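Local structure of poly-beta-1,6-N-acetyl-D-glucosamine N-deacetylase (Aggregatibacter actinomycetemcomitans, 4U10) at residues Y180-V185 against N214-A220; L161-V165 against W208-N214; N44-V49 against P65-L71. The protein probably removes acetyl groups from the N-acetylglucosamine units of poly-beta-1,6-N-acetyl-D-glucosamine by metal-dependent hydrolysis, this chain being the polysaccharide deacetylase part of a longer protein. One frame throughout, in Å; residues are numbered along the deposited sequence. Where two conformers were deposited one is given.

In the fold
Contacts 1 and 2 form one neighbourhood, their centres about 11 Å apart; they share Asn214 and are tied where Tyr180 OH meets Val164 O at 2.7 Å and Arg183 NH1 meets Ala163 O at 2.9 Å. Contact 1 joins two helices through an apolar strip edged by polar groups. Contact 2 fits a turn against the loop beside the zinc-bound histidines and has no hydrogen bond between its two segments. Contact 3 lies across the chain's centre from contact 2, about 28 Å between centres, and is built on parallel-strand backbone bonds. All three are partly buried, mixing core and surface: buried residues include Leu184, Val164 and Val69, whereas Tyr210, Gln212 and Glu66 are exposed.

Contact 1: residues Y180-V185 against N214-A220; sequences YKNRLV and NDVAIDA
Two helices of the polysaccharide deacetylase domain pack here at an inclined crossing: residues 180-185 of helix 177-199 and residues 215-220 at the start of helix 215-222, which Asn214 caps. Their segment axes approach to 9.0 Å and run 43° apart in direction, with a signed crossing angle of -43°. The CA atoms converge along the pair, from 6.4 Å at Lys181-Val216 to 4.6 Å at Val185-Ala220. Asn214, with extended backbone and chi1 p, is the N-cap: its OD1 accepts from Ala217 N at 2.9 Å and, weakly, from Val216 N at 2.8 Å. The amide's other end serves the neighbouring helix, Asn214 ND2 donating to Tyr180 OH at 2.9 Å, a hydroxyl also bonded to Val164 O. Val216 (t) points across the interface, and its CG1 meets Leu184 CD1 at 3.7 Å and Tyr180 CE2 at 4.1 Å. Ala217 is small enough for Leu184, an m,t rotamer, to bring CD1 within 3.6 Å of Ala217 CA. Asp219 (t) lies at the border, where long, flexible Lys181 (t,t,t,p) reaches over so that its NZ forms a salt bridge with Asp219 OD2 at 3.0 Å. Ala220 allows the closest backbone approach, its CB touching Leu184 CB at 3.7 Å and Val185 CG2 at 3.9 Å. There, one water donates to both Val185 O, at 2.9 Å, and Ala220 O, at 2.7 Å.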
loop_
_atom_site.group_PDB
_atom_site.type_symbol
_atom_site.label_atom_id
_atom_site.label_comp_id
_atom_site.label_asym_id
_atom_site.label_seq_id
_atom_site.Cartn_x
_atom_site.Cartn_y
_atom_site.Cartn_z
ATOM N N TYR A 180 5.175 -17.349 15.554
ATOM C CA TYR A 180 5.239 -16.055 14.922
ATOM C C TYR A 180 5.256 -16.214 13.392
ATOM O O TYR A 180 4.485 -15.567 12.650
ATOM C CB TYR A 180 6.489 -15.318 15.477
ATOM C CG TYR A 180 6.887 -14.108 14.705
ATOM C CD1 TYR A 180 5.920 -13.191 14.240
ATOM C CD2 TYR A 180 8.245 -13.870 14.407
ATOM C CE1 TYR A 180 6.306 -12.102 13.525
ATOM C CE2 TYR A 180 8.633 -12.780 13.689
ATOM C CZ TYR A 180 7.677 -11.918 13.216
ATOM O OH TYR A 180 8.104 -10.837 12.462
ATOM N N LYS A 181 6.083 -17.119 12.902
ATOM C CA LYS A 181 6.125 -17.326 11.471
ATOM C C LYS A 181 4.803 -17.811 10.915
ATOM O O LYS A 181 4.386 -17.401 9.808
ATOM C CB LYS A 181 7.234 -18.281 11.046
ATOM C CG LYS A 181 7.225 -18.442 9.525
ATOM C CD LYS A 181 8.443 -19.133 8.934
ATOM C CE LYS A 181 8.464 -19.019 7.417
ATOM N NZ LYS A 181 8.555 -17.583 7.005
ATOM N N ASN A 182 4.172 -18.754 11.607
ATOM C CA ASN A 182 2.861 -19.288 11.282
ATOM C C ASN A 182 1.799 -18.178 11.170
ATOM O O ASN A 182 0.938 -18.209 10.342
ATOM C CB ASN A 182 2.399 -20.231 12.430
ATOM C CG ASN A 182 2.868 -21.672 12.264
ATOM O OD1 ASN A 182 3.605 -22.018 11.331
ATOM N ND2 ASN A 182 2.412 -22.538 13.188
ATOM N N ARG A 183 1.839 -17.261 12.139
ATOM C CA ARG A 183 0.907 -16.140 12.199
ATOM C C ARG A 183 1.028 -15.300 10.916
ATOM O O ARG A 183 0.026 -14.999 10.328
ATOM C CB ARG A 183 1.118 -15.254 13.452
ATOM C CG ARG A 183 0.202 -14.035 13.511
ATOM C CD ARG A 183 0.016 -13.477 14.928
ATOM N NE ARG A 183 1.304 -13.106 15.531
ATOM C CZ ARG A 183 1.974 -11.963 15.314
ATOM N NH1 ARG A 183 1.476 -10.985 14.537
ATOM N NH2 ARG A 183 3.157 -11.790 15.872
ATOM N N LEU A 184 2.252 -15.002 10.460
ATOM C CA LEU A 184 2.430 -14.294 9.196
ATOM C C LEU A 184 2.062 -15.101 7.943
ATOM O O LEU A 184 1.352 -14.615 7.022
ATOM C CB LEU A 184 3.868 -13.824 9.066
ATOM C CG LEU A 184 4.538 -13.134 10.224
ATOM C CD1 LEU A 184 5.873 -12.578 9.747
ATOM C CD2 LEU A 184 3.715 -12.060 10.872
ATOM N N VAL A 185 2.525 -16.354 7.862
ATOM C CA VAL A 185 2.215 -17.170 6.724
ATOM C C VAL A 185 0.699 -17.287 6.545
ATOM O O VAL A 185 0.197 -17.130 5.455
ATOM C CB VAL A 185 2.814 -18.578 6.848
ATOM C CG1 VAL A 185 2.345 -19.442 5.676
ATOM C CG2 VAL A 185 4.348 -18.483 6.861
ATOM N N ASN A 214 10.569 -7.508 7.860
ATOM C CA ASN A 214 11.764 -8.210 8.202
ATOM C C ASN A 214 11.871 -9.462 7.359
ATOM O O ASN A 214 11.065 -9.697 6.453
ATOM C CB ASN A 214 11.826 -8.494 9.738
ATOM C CG ASN A 214 10.792 -9.513 10.183
ATOM O OD1 ASN A 214 10.388 -10.344 9.425
ATOM N ND2 ASN A 214 10.375 -9.426 11.404
ATOM N N ASP A 215 12.895 -10.261 7.618
ATOM C CA ASP A 215 13.127 -11.496 6.881
ATOM C C ASP A 215 12.041 -12.534 7.044
ATOM O O ASP A 215 11.721 -13.247 6.081
ATOM C CB ASP A 215 14.535 -12.124 7.208
ATOM C CG ASP A 215 14.773 -12.372 8.682
ATOM O OD1 ASP A 215 14.284 -11.626 9.582
ATOM O OD2 ASP A 215 15.503 -13.335 8.926
ATOM N N VAL A 216 11.427 -12.613 8.209
ATOM C CA VAL A 216 10.387 -13.624 8.372
ATOM C C VAL A 216 9.148 -13.234 7.531
ATOM O O VAL A 216 8.528 -14.040 6.840
ATOM C CB VAL A 216 10.060 -13.815 9.871
ATOM C CG1 VAL A 216 8.830 -14.705 10.090
ATOM C CG2 VAL A 216 11.264 -14.435 10.584
ATOM N N ALA A 217 8.790 -11.968 7.604
ATOM C CA ALA A 217 7.663 -11.450 6.852
ATOM C C ALA A 217 7.934 -11.638 5.373
ATOM O O ALA A 217 7.051 -12.009 4.623
ATOM C CB ALA A 217 7.472 -9.987 7.174
ATOM N N ILE A 218 9.164 -11.401 4.931
ATOM C CA ILE A 218 9.469 -11.503 3.497
ATOM C C ILE A 218 9.228 -12.911 3.029
ATOM O O ILE A 218 8.640 -13.137 1.973
ATOM C CB ILE A 218 10.959 -11.127 3.182
ATOM C CG1 ILE A 218 11.101 -9.617 3.071
ATOM C CG2 ILE A 218 11.360 -11.710 1.853
ATOM C CD1 ILE A 218 12.536 -9.130 3.081
ATOM N N ASP A 219 9.694 -13.875 3.795
ATOM C CA ASP A 219 9.584 -15.265 3.385
ATOM C C ASP A 219 8.117 -15.760 3.481
ATOM O O ASP A 219 7.678 -16.562 2.671
ATOM C CB ASP A 219 10.486 -16.158 4.206
ATOM C CG ASP A 219 10.440 -17.639 3.726
ATOM O OD1 ASP A 219 10.903 -17.888 2.598
ATOM O OD2 ASP A 219 9.865 -18.505 4.452
ATOM N N ALA A 220 7.384 -15.241 4.456
ATOM C CA ALA A 220 5.941 -15.530 4.606
ATOM C C ALA A 220 5.163 -15.043 3.402
ATOM O O ALA A 220 4.294 -15.754 2.931
ATOM C CB ALA A 220 5.349 -14.894 5.888
HETATM O O HOH W 1 1.922 -17.084 3.081
#

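Contact 2: residues L161-V165 against W208-N214; sequences LPAVV and WPYGQFN
Val164, Val165 and Pro162 supply most of the surface that a type I beta turn, Pro162 to Val165, presses onto the irregular loop 208-214. The turn is closed by Val165 N bonding to Pro162 O at 3.0 Å. Val164 (chi1 t) points into the loop: its CG1 lies 4.2 Å from Trp208 CE3 and 4.0 Å from Gln212 O, while its CG2 is 4.3 Å from Pro209 CD. A compact, branched side chain suits this inner position. Val165 (chi1 m) sets CG1 3.5 Å from Phe213 N and 3.6 Å from Gln212 O, where the CA atoms of Val165 and Phe213 stand 5.7 Å apart. Pro162, whose ring fixes phi near -54° at the start of the turn, places CB 3.8 Å from Tyr210 CD2. The loop itself folds tightly, Gly211 N bonding to Trp208 O at 3.1 Å; Tyr210 and Gly211 both have positive phi, which glycine tolerates easily. Tyr210 also meets the ring of His149, and Pro209 lies about 4 Å from His144, side chain to side chain, so this loop borders the zinc site. Strand 160-162 thus runs into the turn, strand 205-207 leads into the loop, and helix 215-222 covers Val164 and Trp208 with Ala217.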
loop_
_atom_site.group_PDB
_atom_site.type_symbol
_atom_site.label_atom_id
_atom_site.label_comp_id
_atom_site.label_asym_id
_atom_site.label_seq_id
_atom_site.Cartn_x
_atom_site.Cartn_y
_atom_site.Cartn_z
ATOM N N LEU A 161 4.147 -3.038 19.118
ATOM C CA LEU A 161 4.896 -2.956 17.832
ATOM C C LEU A 161 3.998 -3.491 16.697
ATOM O O LEU A 161 3.112 -4.275 16.961
ATOM C CB LEU A 161 6.165 -3.804 17.893
ATOM C CG LEU A 161 7.196 -3.411 18.939
ATOM C CD1 LEU A 161 8.391 -4.353 18.883
ATOM C CD2 LEU A 161 7.560 -1.954 18.662
ATOM N N PRO A 162 4.226 -3.065 15.418
ATOM C CA PRO A 162 3.425 -3.576 14.303
ATOM C C PRO A 162 3.460 -5.059 14.297
ATOM O O PRO A 162 4.520 -5.634 14.346
ATOM C CB PRO A 162 4.148 -3.003 13.047
ATOM C CG PRO A 162 4.798 -1.773 13.495
ATOM C CD PRO A 162 5.076 -1.937 14.991
ATOM N N ALA A 163 2.296 -5.678 14.213
ATOM C CA ALA A 163 2.139 -7.100 14.265
ATOM C C ALA A 163 3.002 -7.903 13.294
ATOM O O ALA A 163 3.351 -9.035 13.580
ATOM C CB ALA A 163 0.637 -7.470 14.067
ATOM N N VAL A 164 3.303 -7.352 12.128
ATOM C CA VAL A 164 4.102 -8.039 11.153
ATOM C C VAL A 164 5.519 -8.306 11.685
ATOM O O VAL A 164 6.083 -9.342 11.370
ATOM C CB VAL A 164 4.164 -7.234 9.826
ATOM C CG1 VAL A 164 5.242 -7.764 8.883
ATOM C CG2 VAL A 164 2.853 -7.325 9.104
ATOM N N VAL A 165 6.060 -7.410 12.513
ATOM C CA VAL A 165 7.509 -7.409 12.746
ATOM C C VAL A 165 7.938 -7.789 14.152
ATOM O O VAL A 165 9.140 -7.673 14.450
ATOM C CB VAL A 165 8.199 -6.076 12.367
ATOM C CG1 VAL A 165 8.066 -5.821 10.875
ATOM C CG2 VAL A 165 7.687 -4.887 13.174
ATOM N N TRP A 208 3.938 -3.304 2.932
ATOM C CA TRP A 208 4.065 -3.490 4.398
ATOM C C TRP A 208 3.339 -2.375 5.094
ATOM O O TRP A 208 3.548 -1.186 4.735
ATOM C CB TRP A 208 5.539 -3.438 4.800
ATOM C CG TRP A 208 6.381 -4.468 4.107
ATOM C CD1 TRP A 208 7.459 -4.234 3.314
ATOM C CD2 TRP A 208 6.235 -5.897 4.186
ATOM N NE1 TRP A 208 7.961 -5.424 2.873
ATOM C CE2 TRP A 208 7.228 -6.456 3.380
ATOM C CE3 TRP A 208 5.324 -6.760 4.824
ATOM C CZ2 TRP A 208 7.350 -7.820 3.204
ATOM C CZ3 TRP A 208 5.456 -8.073 4.649
ATOM C CH2 TRP A 208 6.461 -8.610 3.850
ATOM N N PRO A 209 2.476 -2.706 6.085
ATOM C CA PRO A 209 1.945 -1.658 6.966
ATOM C C PRO A 209 3.060 -0.841 7.585
ATOM O O PRO A 209 4.026 -1.413 8.125
ATOM C CB PRO A 209 1.241 -2.502 8.076
ATOM C CG PRO A 209 0.663 -3.631 7.277
ATOM C CD PRO A 209 1.898 -4.011 6.463
ATOM N N TYR A 210 2.920 0.486 7.517
ATOM C CA TYR A 210 3.836 1.442 8.139
ATOM C C TYR A 210 5.229 1.312 7.567
ATOM O O TYR A 210 6.169 1.779 8.159
ATOM C CB TYR A 210 3.878 1.185 9.669
ATOM C CG TYR A 210 2.511 0.853 10.355
ATOM C CD1 TYR A 210 1.499 1.755 10.420
ATOM C CD2 TYR A 210 2.291 -0.388 10.946
ATOM C CE1 TYR A 210 0.282 1.442 11.017
ATOM C CE2 TYR A 210 1.097 -0.707 11.581
ATOM C CZ TYR A 210 0.094 0.223 11.616
ATOM O OH TYR A 210 -1.101 -0.100 12.257
ATOM N N GLY A 211 5.424 0.637 6.437
ATOM C CA GLY A 211 6.784 0.551 5.891
ATOM C C GLY A 211 7.653 -0.525 6.563
ATOM O O GLY A 211 8.795 -0.681 6.194
ATOM N N GLN A 212 7.130 -1.259 7.570
ATOM C CA GLN A 212 7.980 -2.079 8.382
ATOM C C GLN A 212 7.859 -3.569 8.034
ATOM O O GLN A 212 6.768 -4.133 7.984
ATOM C CB GLN A 212 7.693 -1.876 9.874
ATOM C CG GLN A 212 7.891 -0.415 10.338
ATOM C CD GLN A 212 9.326 0.075 10.069
ATOM O OE1 GLN A 212 9.529 1.223 9.563
ATOM N NE2 GLN A 212 10.318 -0.792 10.323
ATOM N N PHE A 213 9.016 -4.203 7.971
ATOM C CA PHE A 213 9.127 -5.607 7.570
ATOM C C PHE A 213 10.397 -6.226 8.118
ATOM O O PHE A 213 11.199 -5.556 8.740
ATOM C CB PHE A 213 9.072 -5.685 6.037
ATOM C CG PHE A 213 10.289 -5.163 5.332
ATOM C CD1 PHE A 213 10.451 -3.817 5.077
ATOM C CD2 PHE A 213 11.255 -6.043 4.875
ATOM C CE1 PHE A 213 11.601 -3.357 4.467
ATOM C CE2 PHE A 213 12.393 -5.594 4.247
ATOM C CZ PHE A 213 12.568 -4.243 4.040
ATOM N N ASN A 214 10.569 -7.508 7.860
ATOM C CA ASN A 214 11.764 -8.210 8.202
ATOM C C ASN A 214 11.871 -9.462 7.359
ATOM O O ASN A 214 11.065 -9.697 6.453
ATOM C CB ASN A 214 11.826 -8.494 9.738
ATOM C CG ASN A 214 10.792 -9.513 10.183
ATOM O OD1 ASN A 214 10.388 -10.344 9.425
ATOM N ND2 ASN A 214 10.375 -9.426 11.404
#

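Contact 3: residues N44-V49 against P65-L71; sequences NGYNVV and PEKAVVL
Residues 47-48 and 68-71 are neighbouring parallel strands of a beta-alpha-beta unit, connected through helix 51-58, in the main sheet of the deacetylase domain. Asn47 pairs with Ala68 and Val48 with Val69, at CA-CA distances of 4.9 and 4.8 Å. On the Val48-Val69 face, Val48 (t) rests CG1 3.9 Å from Leu71 CG, and Val69 (t) puts CG2 3.8 Å from Tyr46 CD1; Leu41 of helix 31-42 covers Val48 and Leu71. On the Ala68 side, Val49 (m) is the bump: its CG1 settles between Pro65 CG, at 3.7 Å, and Ala68 CB, at 4.1 Å, with CG2 4.0 Å from Val70 CG2. The small alanine makes that hollow. At the strand entrance Lys67, its backbone in the left-handed helical region, lays CE over the face of Tyr46, 3.8 Å from the ring centroid, a CH-pi contact. The backbone ladder runs Asn47 N to Lys67 O (3.0 Å), Val69 N to Asn47 O (2.9 Å) and Val49 N to Val69 O (2.9 Å), then a water bridges Val49 O and Leu71 N. Main-chain bonds therefore set the register, while apolar side chains pack on both faces of the strand that continues to the zinc ligands Asp74 and Asp75.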
loop_
_atom_site.group_PDB
_atom_site.type_symbol
_atom_site.label_atom_id
_atom_site.label_comp_id
_atom_site.label_asym_id
_atom_site.label_seq_id
_atom_site.Cartn_x
_atom_site.Cartn_y
_atom_site.Cartn_z
ATOM N N ASN A 44 7.616 17.473 -15.848
ATOM C CA ASN A 44 9.059 17.341 -15.618
ATOM C C ASN A 44 9.665 16.071 -16.201
ATOM O O ASN A 44 10.825 15.718 -15.915
ATOM C CB ASN A 44 9.344 17.478 -14.155
ATOM C CG ASN A 44 8.934 18.853 -13.647
ATOM O OD1 ASN A 44 7.742 19.218 -13.642
ATOM N ND2 ASN A 44 9.913 19.653 -13.328
ATOM N N GLY A 45 8.905 15.395 -17.047
ATOM C CA GLY A 45 9.476 14.277 -17.824
ATOM C C GLY A 45 9.368 12.930 -17.159
ATOM O O GLY A 45 9.956 11.938 -17.646
ATOM N N TYR A 46 8.634 12.880 -16.039
ATOM C CA TYR A 46 8.425 11.622 -15.334
ATOM C C TYR A 46 7.230 10.969 -15.961
ATOM O O TYR A 46 6.188 11.616 -16.172
ATOM C CB TYR A 46 8.239 11.851 -13.812
ATOM C CG TYR A 46 9.522 12.324 -13.185
ATOM C CD1 TYR A 46 10.563 11.448 -12.962
ATOM C CD2 TYR A 46 9.729 13.688 -12.892
ATOM C CE1 TYR A 46 11.772 11.877 -12.405
ATOM C CE2 TYR A 46 10.939 14.145 -12.360
ATOM C CZ TYR A 46 11.955 13.242 -12.114
ATOM O OH TYR A 46 13.152 13.677 -11.572
ATOM N N ASN A 47 7.396 9.685 -16.286
ATOM C CA ASN A 47 6.388 8.882 -16.931
ATOM C C ASN A 47 5.852 7.907 -15.887
ATOM O O ASN A 47 6.573 7.022 -15.447
ATOM C CB ASN A 47 7.046 8.120 -18.071
ATOM C CG ASN A 47 7.487 9.065 -19.201
ATOM O OD1 ASN A 47 8.678 9.207 -19.550
ATOM N ND2 ASN A 47 6.555 9.691 -19.740
ATOM N N VAL A 48 4.588 8.061 -15.538
ATOM C CA VAL A 48 3.833 7.093 -14.717
ATOM C C VAL A 48 3.547 5.815 -15.460
ATOM O O VAL A 48 2.866 5.779 -16.482
ATOM C CB VAL A 48 2.562 7.715 -14.113
ATOM C CG1 VAL A 48 1.779 6.690 -13.284
ATOM C CG2 VAL A 48 2.968 8.890 -13.238
ATOM N N VAL A 49 4.079 4.742 -14.938
ATOM C CA VAL A 49 3.905 3.442 -15.547
ATOM C C VAL A 49 3.128 2.528 -14.593
ATOM O O VAL A 49 3.100 2.734 -13.393
ATOM C CB VAL A 49 5.263 2.798 -15.860
ATOM C CG1 VAL A 49 6.067 3.725 -16.796
ATOM C CG2 VAL A 49 5.989 2.487 -14.565
ATOM N N PRO A 65 9.733 3.560 -20.185
ATOM C CA PRO A 65 10.170 4.883 -20.627
ATOM C C PRO A 65 11.175 5.441 -19.657
ATOM O O PRO A 65 11.448 4.813 -18.602
ATOM C CB PRO A 65 8.868 5.700 -20.637
ATOM C CG PRO A 65 8.029 5.028 -19.586
ATOM C CD PRO A 65 8.333 3.556 -19.734
ATOM N N GLU A 66 11.741 6.593 -20.013
ATOM C CA GLU A 66 12.621 7.338 -19.112
ATOM C C GLU A 66 11.858 7.785 -17.866
ATOM O O GLU A 66 10.632 7.955 -17.895
ATOM C CB GLU A 66 13.242 8.581 -19.801
ATOM C CG GLU A 66 14.618 8.337 -20.432
ATOM C CD GLU A 66 15.783 8.186 -19.439
ATOM O OE1 GLU A 66 15.614 8.416 -18.209
ATOM O OE2 GLU A 66 16.893 7.821 -19.897
ATOM N N LYS A 67 12.598 7.925 -16.787
ATOM C CA LYS A 67 12.118 8.525 -15.555
ATOM C C LYS A 67 10.755 7.888 -15.159
ATOM O O LYS A 67 9.775 8.588 -14.879
ATOM C CB LYS A 67 12.014 10.054 -15.706
ATOM C CG LYS A 67 13.230 10.699 -16.400
ATOM C CD LYS A 67 13.070 12.207 -16.517
ATOM C CE LYS A 67 13.509 12.923 -15.249
ATOM N NZ LYS A 67 15.000 13.056 -15.243
ATOM N N ALA A 68 10.732 6.564 -15.176
ATOM C CA ALA A 68 9.517 5.787 -14.848
ATOM C C ALA A 68 9.183 5.989 -13.372
ATOM O O ALA A 68 10.071 6.086 -12.533
ATOM C CB ALA A 68 9.736 4.305 -15.160
ATOM N N VAL A 69 7.894 6.072 -13.058
ATOM C CA VAL A 69 7.442 6.270 -11.704
ATOM C C VAL A 69 6.165 5.450 -11.534
ATOM O O VAL A 69 5.326 5.404 -12.428
ATOM C CB VAL A 69 7.084 7.745 -11.479
ATOM C CG1 VAL A 69 6.436 7.936 -10.118
ATOM C CG2 VAL A 69 8.325 8.611 -11.656
ATOM N N VAL A 70 6.032 4.802 -10.380
ATOM C CA VAL A 70 4.839 4.046 -10.008
ATOM C C VAL A 70 4.136 4.822 -8.869
ATOM O O VAL A 70 4.774 5.300 -7.905
ATOM C CB VAL A 70 5.162 2.618 -9.530
ATOM C CG1 VAL A 70 3.878 1.826 -9.114
ATOM C CG2 VAL A 70 5.844 1.824 -10.619
ATOM N N LEU A 71 2.817 4.891 -8.939
ATOM C CA LEU A 71 2.017 5.532 -7.892
ATOM C C LEU A 71 1.371 4.443 -7.054
ATOM O O LEU A 71 0.857 3.537 -7.620
ATOM C CB LEU A 71 0.879 6.345 -8.523
ATOM C CG LEU A 71 1.252 7.475 -9.466
ATOM C CD1 LEU A 71 0.009 8.149 -10.058
ATOM C CD2 LEU A 71 2.138 8.493 -8.795
HETATM O O HOH W 2 1.519 3.618 -11.116
#